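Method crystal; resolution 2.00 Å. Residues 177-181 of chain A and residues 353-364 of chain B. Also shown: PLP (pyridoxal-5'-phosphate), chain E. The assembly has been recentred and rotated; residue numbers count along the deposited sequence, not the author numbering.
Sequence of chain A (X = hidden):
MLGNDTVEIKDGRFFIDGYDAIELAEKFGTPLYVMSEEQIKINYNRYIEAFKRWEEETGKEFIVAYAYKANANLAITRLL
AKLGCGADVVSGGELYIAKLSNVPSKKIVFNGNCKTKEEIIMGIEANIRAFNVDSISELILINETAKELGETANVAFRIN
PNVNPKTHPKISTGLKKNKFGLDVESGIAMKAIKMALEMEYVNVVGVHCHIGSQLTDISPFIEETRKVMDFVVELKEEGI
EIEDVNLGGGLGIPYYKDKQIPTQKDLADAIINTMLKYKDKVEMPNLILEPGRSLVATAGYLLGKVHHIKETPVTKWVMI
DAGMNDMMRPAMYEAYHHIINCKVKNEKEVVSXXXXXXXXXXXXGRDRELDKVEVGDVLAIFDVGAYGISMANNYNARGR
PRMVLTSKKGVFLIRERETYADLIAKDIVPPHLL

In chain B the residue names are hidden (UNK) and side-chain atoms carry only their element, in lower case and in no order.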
ATOM      1  N   LYS A 177       4.614  21.887   8.900  1.00 18.90           N
ATOM      2  CA  LYS A 177       3.311  21.495   8.385  1.00 19.90           C
ATOM      3  C   LYS A 177       2.892  20.069   8.674  1.00 19.10           C
ATOM      4  O   LYS A 177       1.740  19.742   8.496  1.00 17.96           O
ATOM      5  CB  LYS A 177       3.265  21.686   6.855  1.00 21.43           C
ATOM      6  CG  LYS A 177       3.203  23.164   6.406  1.00 26.03           C
ATOM      7  CD  LYS A 177       3.008  23.278   4.892  1.00 29.43           C
ATOM      8  CE  LYS A 177       3.112  24.734   4.384  1.00 32.46           C
ATOM      9  NZ  LYS A 177       2.884  24.744   2.866  1.00 36.29           N
ATOM     10  N   ASN A 178       3.806  19.212   9.112  1.00 18.60           N
ATOM     11  CA  ASN A 178       3.421  17.811   9.284  1.00 16.20           C
ATOM     12  C   ASN A 178       2.826  17.628  10.649  1.00 15.25           C
ATOM     13  O   ASN A 178       2.863  18.555  11.510  1.00 13.01           O
ATOM     14  CB  ASN A 178       4.640  16.906   9.033  1.00 18.55           C
ATOM     15  CG  ASN A 178       5.066  16.910   7.567  1.00 24.76           C
ATOM     16  OD1 ASN A 178       6.249  16.725   7.240  1.00 28.21           O
ATOM     17  ND2 ASN A 178       4.099  17.091   6.673  1.00 23.67           N
ATOM     18  N   LYS A 179       2.304  16.423  10.882  1.00 13.96           N
ATOM     19  CA  LYS A 179       1.587  16.178  12.129  1.00 13.00           C
ATOM     20  C   LYS A 179       2.493  15.925  13.318  1.00 12.85           C
ATOM     21  O   LYS A 179       2.019  15.967  14.444  1.00 13.93           O
ATOM     22  CB  LYS A 179       0.660  14.964  11.937  1.00 13.53           C
ATOM     23  CG  LYS A 179       1.438  13.652  11.645  1.00 10.88           C
ATOM     24  CD  LYS A 179       0.450  12.460  11.369  1.00 11.08           C
ATOM     25  CE  LYS A 179       1.220  11.169  11.106  1.00 11.70           C
ATOM     26  NZ  LYS A 179       0.323   9.982  10.821  1.00 12.08           N
ATOM     27  N   PHE A 180       3.788  15.728  13.104  1.00 11.03           N
ATOM     28  CA  PHE A 180       4.641  15.319  14.253  1.00 11.81           C
ATOM     29  C   PHE A 180       5.301  16.386  15.078  1.00 11.86           C
ATOM     30  O   PHE A 180       5.502  17.516  14.608  1.00 12.33           O
ATOM     31  CB  PHE A 180       5.826  14.435  13.787  1.00 11.85           C
ATOM     32  CG  PHE A 180       5.444  13.413  12.750  1.00 12.67           C
ATOM     33  CD1 PHE A 180       4.877  12.208  13.131  1.00 11.81           C
ATOM     34  CD2 PHE A 180       5.663  13.674  11.397  1.00 12.50           C
ATOM     35  CE1 PHE A 180       4.543  11.251  12.165  1.00 14.42           C
ATOM     36  CE2 PHE A 180       5.321  12.715  10.402  1.00 16.06           C
ATOM     37  CZ  PHE A 180       4.765  11.498  10.801  1.00 14.00           C
ATOM     38  N   GLY A 181       5.675  15.983  16.291  1.00  9.62           N
ATOM     39  CA  GLY A 181       6.487  16.837  17.124  1.00 11.08           C
ATOM     40  C   GLY A 181       5.932  18.081  17.803  1.00 11.48           C
ATOM     41  O   GLY A 181       4.816  18.556  17.508  1.00 12.57           O
TER
ATOM     42  N   UNK B 353      -7.006  15.687  10.101  1.00 13.03           N
ATOM     43  CA  UNK B 353      -7.229  14.381  10.712  1.00 12.99           C
ATOM     44  C   UNK B 353      -6.150  13.428  10.259  1.00 13.08           C
ATOM     45  O   UNK B 353      -5.955  13.237   9.060  1.00 12.68           O
ATOM     46  c   UNK B 353     -10.290  15.647   9.543  1.00 15.54           C
ATOM     47  c   UNK B 353      -9.709  14.778  10.692  1.00 14.35           C
ATOM     48  c   UNK B 353      -8.841  12.446  10.869  1.00 12.57           C
ATOM     49  c   UNK B 353      -8.597  13.826  10.253  1.00 12.85           C
ATOM     50  N   UNK B 354      -5.443  12.850  11.217  1.00 13.83           N
ATOM     51  CA  UNK B 354      -4.362  11.939  10.868  1.00 13.01           C
ATOM     52  C   UNK B 354      -4.435  10.629  11.652  1.00 13.14           C
ATOM     53  O   UNK B 354      -5.024  10.569  12.732  1.00 13.30           O
ATOM     54  c   UNK B 354      -3.014  12.616  11.167  1.00 16.05           C
ATOM     55  N   UNK B 355      -3.790   9.599  11.090  1.00 12.84           N
ATOM     56  CA  UNK B 355      -3.657   8.317  11.742  1.00 14.49           C
ATOM     57  C   UNK B 355      -2.381   8.381  12.565  1.00 15.07           C
ATOM     58  O   UNK B 355      -1.746   9.449  12.663  1.00 13.93           O
ATOM     59  N   UNK B 356      -1.995   7.241  13.145  1.00 16.68           N
ATOM     60  CA  UNK B 356      -0.807   7.211  13.981  1.00 16.78           C
ATOM     61  C   UNK B 356       0.468   6.677  13.353  1.00 17.15           C
ATOM     62  O   UNK B 356       1.449   6.464  14.070  1.00 16.86           O
ATOM     63  N   UNK B 357       0.497   6.453  12.048  1.00 16.53           N
ATOM     64  CA  UNK B 357       1.741   5.913  11.475  1.00 16.53           C
ATOM     65  C   UNK B 357       2.818   6.975  11.337  1.00 17.18           C
ATOM     66  O   UNK B 357       2.506   8.175  11.172  1.00 14.55           O
ATOM     67  c   UNK B 357       0.812   3.898  10.395  1.00 14.14           C
ATOM     68  c   UNK B 357       0.991   2.984   9.155  1.00 12.80           C
ATOM     69  c   UNK B 357      -0.723   4.137  10.719  1.00 14.72           C
ATOM     70  c   UNK B 357       1.471   5.241  10.118  1.00 14.27           C
ATOM     71  N   UNK B 358       4.082   6.545  11.361  1.00 18.74           N
ATOM     72  CA  UNK B 358       5.166   7.510  11.284  1.00 24.08           C
ATOM     73  C   UNK B 358       5.582   7.865   9.891  1.00 23.40           C
ATOM     74  O   UNK B 358       6.781   7.844   9.587  1.00 28.73           O
ATOM     75  s   UNK B 358       6.517   7.917  13.730  1.00 36.95           S
ATOM     76  c   UNK B 358       6.384   7.023  12.088  1.00 28.06           C
ATOM     77  N   UNK B 359       4.578   8.147   9.051  1.00 21.57           N
ATOM     78  CA  UNK B 359       4.678   8.541   7.649  1.00 19.96           C
ATOM     79  C   UNK B 359       3.925   9.849   7.572  1.00 20.05           C
ATOM     80  O   UNK B 359       2.741   9.968   8.002  1.00 14.37           O
ATOM     81  c   UNK B 359       4.546   6.462   6.250  1.00 28.99           C
ATOM     82  c   UNK B 359       3.889   7.632   6.719  1.00 24.77           C
ATOM     83  c   UNK B 359       5.762   6.780   5.455  1.00 29.24           C
ATOM     84  o   UNK B 359       5.746   7.693   4.615  1.00 31.30           O
ATOM     85  o   UNK B 359       6.736   6.102   5.702  1.00 32.41           O
ATOM     86  N   UNK B 360       4.585  10.814   6.970  1.00 17.95           N
ATOM     87  CA  UNK B 360       4.039  12.125   6.845  1.00 19.98           C
ATOM     88  C   UNK B 360       2.732  12.117   6.022  1.00 19.83           C
ATOM     89  O   UNK B 360       1.794  12.896   6.268  1.00 18.42           O
ATOM     90  o   UNK B 360       4.638  14.198   5.728  1.00 32.47           O
ATOM     91  c   UNK B 360       5.148  12.990   6.205  1.00 23.44           C
ATOM     92  N   UNK B 361       2.652  11.214   5.062  1.00 17.85           N
ATOM     93  CA  UNK B 361       1.471  11.127   4.207  1.00 18.73           C
ATOM     94  C   UNK B 361       0.260  10.479   4.894  1.00 18.41           C
ATOM     95  O   UNK B 361      -0.864  10.481   4.336  1.00 17.84           O
ATOM     96  c   UNK B 361       1.809  10.297   2.967  1.00 19.16           C
ATOM     97  o   UNK B 361       2.298   9.057   3.439  1.00 22.53           O
ATOM     98  N   UNK B 362       0.467   9.922   6.080  1.00 15.21           N
ATOM     99  CA  UNK B 362      -0.652   9.306   6.817  1.00 16.09           C
ATOM    100  C   UNK B 362      -1.554  10.382   7.455  1.00 14.40           C
ATOM    101  O   UNK B 362      -1.546  10.588   8.678  1.00 14.17           O
ATOM    102  o   UNK B 362      -2.227   7.414   8.252  1.00 17.68           O
ATOM    103  o   UNK B 362      -0.980   7.739  10.040  1.00 16.96           O
ATOM    104  c   UNK B 362      -0.091   8.346   7.900  1.00 14.30           C
ATOM    105  c   UNK B 362      -1.179   7.798   8.806  1.00 15.89           C
ATOM    106  N   UNK B 363      -2.317  11.049   6.596  1.00 13.49           N
ATOM    107  CA  UNK B 363      -3.252  12.115   6.956  1.00 13.97           C
ATOM    108  C   UNK B 363      -4.507  11.845   6.092  1.00 15.60           C
ATOM    109  O   UNK B 363      -4.417  11.680   4.871  1.00 15.70           O
ATOM    110  c   UNK B 363      -1.426  13.770   7.534  1.00 13.45           C
ATOM    111  c   UNK B 363      -3.682  14.704   6.695  1.00 12.99           C
ATOM    112  c   UNK B 363      -2.613  13.521   6.594  1.00 15.49           C
ATOM    113  N   UNK B 364      -5.664  11.782   6.727  1.00 14.97           N
ATOM    114  CA  UNK B 364      -6.914  11.518   6.010  1.00 15.67           C
ATOM    115  C   UNK B 364      -7.540  12.765   5.384  1.00 18.05           C
ATOM    116  O   UNK B 364      -8.198  12.681   4.333  1.00 18.19           O
ATOM    117  c   UNK B 364      -6.754   7.870   8.976  1.00 16.35           C
ATOM    118  c   UNK B 364      -7.084   9.177   8.619  1.00 14.16           C
ATOM    119  c   UNK B 364      -6.921   6.837   8.042  1.00 17.29           C
ATOM    120  c   UNK B 364      -7.411   7.113   6.770  1.00 15.86           C
ATOM    121  c   UNK B 364      -7.575   9.477   7.354  1.00 14.97           C
ATOM    122  c   UNK B 364      -7.913  10.890   6.989  1.00 14.55           C
ATOM    123  c   UNK B 364      -7.742   8.459   6.431  1.00 17.35           C
TER
HETATM  124  N1  PLP E1501      12.761   7.725  13.036  1.00 11.88           N
HETATM  125  C2  PLP E1501      11.471   8.159  12.787  1.00 13.84           C
HETATM  126  C2A PLP E1501      10.790   8.977  13.912  1.00  9.82           C
HETATM  127  C3  PLP E1501      10.891   7.803  11.573  1.00 13.40           C
HETATM  128  O3  PLP E1501       9.624   8.244  11.363  1.00 14.70           O
HETATM  129  C4  PLP E1501      11.540   7.087  10.601  1.00 12.19           C
HETATM  130  C4A PLP E1501      10.792   6.745   9.268  1.00 15.34           C
HETATM  131  O4A PLP E1501       9.612   6.906   9.269  1.00 31.71           O
HETATM  132  C5  PLP E1501      12.859   6.641  10.844  1.00 11.70           C
HETATM  133  C6  PLP E1501      13.428   6.993  12.058  1.00 10.63           C
HETATM  134  C5A PLP E1501      13.738   5.844   9.891  1.00 11.40           C
HETATM  135  O4P PLP E1501      13.942   6.532   8.630  1.00 14.22           O
HETATM  136  P   PLP E1501      14.928   5.963   7.527  1.00 12.13           P
HETATM  137  O1P PLP E1501      14.812   6.940   6.429  1.00 12.88           O
HETATM  138  O2P PLP E1501      14.373   4.618   7.150  1.00 12.61           O
HETATM  139  O3P PLP E1501      16.273   5.904   8.096  1.00 13.65           O
HETATM  140  O   HOH W   1       1.803  15.108   8.502  1.00 15.88           O

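Position 353 of chain B carries four carbons, forked at the first, with one arm two carbons long. It lies out of reach of chain A. This is B:Ile353.

Position 354 has one carbon, CB, pointing toward chain A and 3.5 Å from A:Lys179 CD. It is B:Ala354, the end of a strand.

Position 355 has no side-chain atoms. Its backbone O accepts a hydrogen bond from A:Lys179 NZ at 2.8 Å. It is B:Gly355. An ideal CB here would lie 2.8 Å from a side-chain oxygen of position 362, a clash.

Position 356 also lacks a side chain and barely touches chain A. It is B:Gly356.

Position 357 has four carbons, forked at the second. CB points away, but the backbone O accepts a hydrogen bond from A:Lys179 NZ at 2.9 Å. It is B:Leu357.

Position 358 has one carbon, then a sulfur. The sulfur sits 4.2 Å from A:Phe180 CE1, oblique to the ring. Its backbone O takes a weak hydrogen bond from PLP O3 at 3.4 Å. It is B:Cys358.

Position 359 has three carbons, the third carrying two oxygens. CB points away, and the backbone C lies 3.7 Å from A:Phe180 CZ, at the ring edge. It is B:Glu359, which opens a type I turn ending at 362.

Position 360 has one carbon, then one oxygen. That oxygen is 3.1 Å from A:Asn178 ND2, but the angle is too poor for a hydrogen bond. It is B:Ser360. Its backbone O accepts from water 1, which accepts in turn from A:Lys179 N.

Position 361 has the same two atoms, one carbon and then one oxygen. Its CA-to-CB bond points away, and it makes no contact with chain A. It is B:Ser361.

Position 362 has two carbons, the second carrying two oxygens. One oxygen forms a salt bridge with A:Lys179 NZ at 2.7 Å. It is B:Asp362. The same oxygen, OD2, accepts from B:Leu357 N at 2.8 Å.

Position 363 has one carbon carrying two more. One of these is 4.5 Å from A:Lys179 CD. It is B:Val363.

Position 364 has one carbon, then a six-carbon ring, out of reach of chain A. It is B:Phe364.

The contact centres on A:Lys179. Its extended chain carries the ammonium into a pocket of oxygens. NZ donates to B:Gly355 O, B:Leu357 O and B:Asp362 O, the last at 2.9 Å, and the B:Asp362 carboxylate balances its charge. A:Phe180 packs beside it, its ring edge against the backbone of B:Leu357, B:Glu359 and B:Ser360, with B:Cys358 oblique to the ring.

Chain B, residues 353-364: IAGGLCESSDVF
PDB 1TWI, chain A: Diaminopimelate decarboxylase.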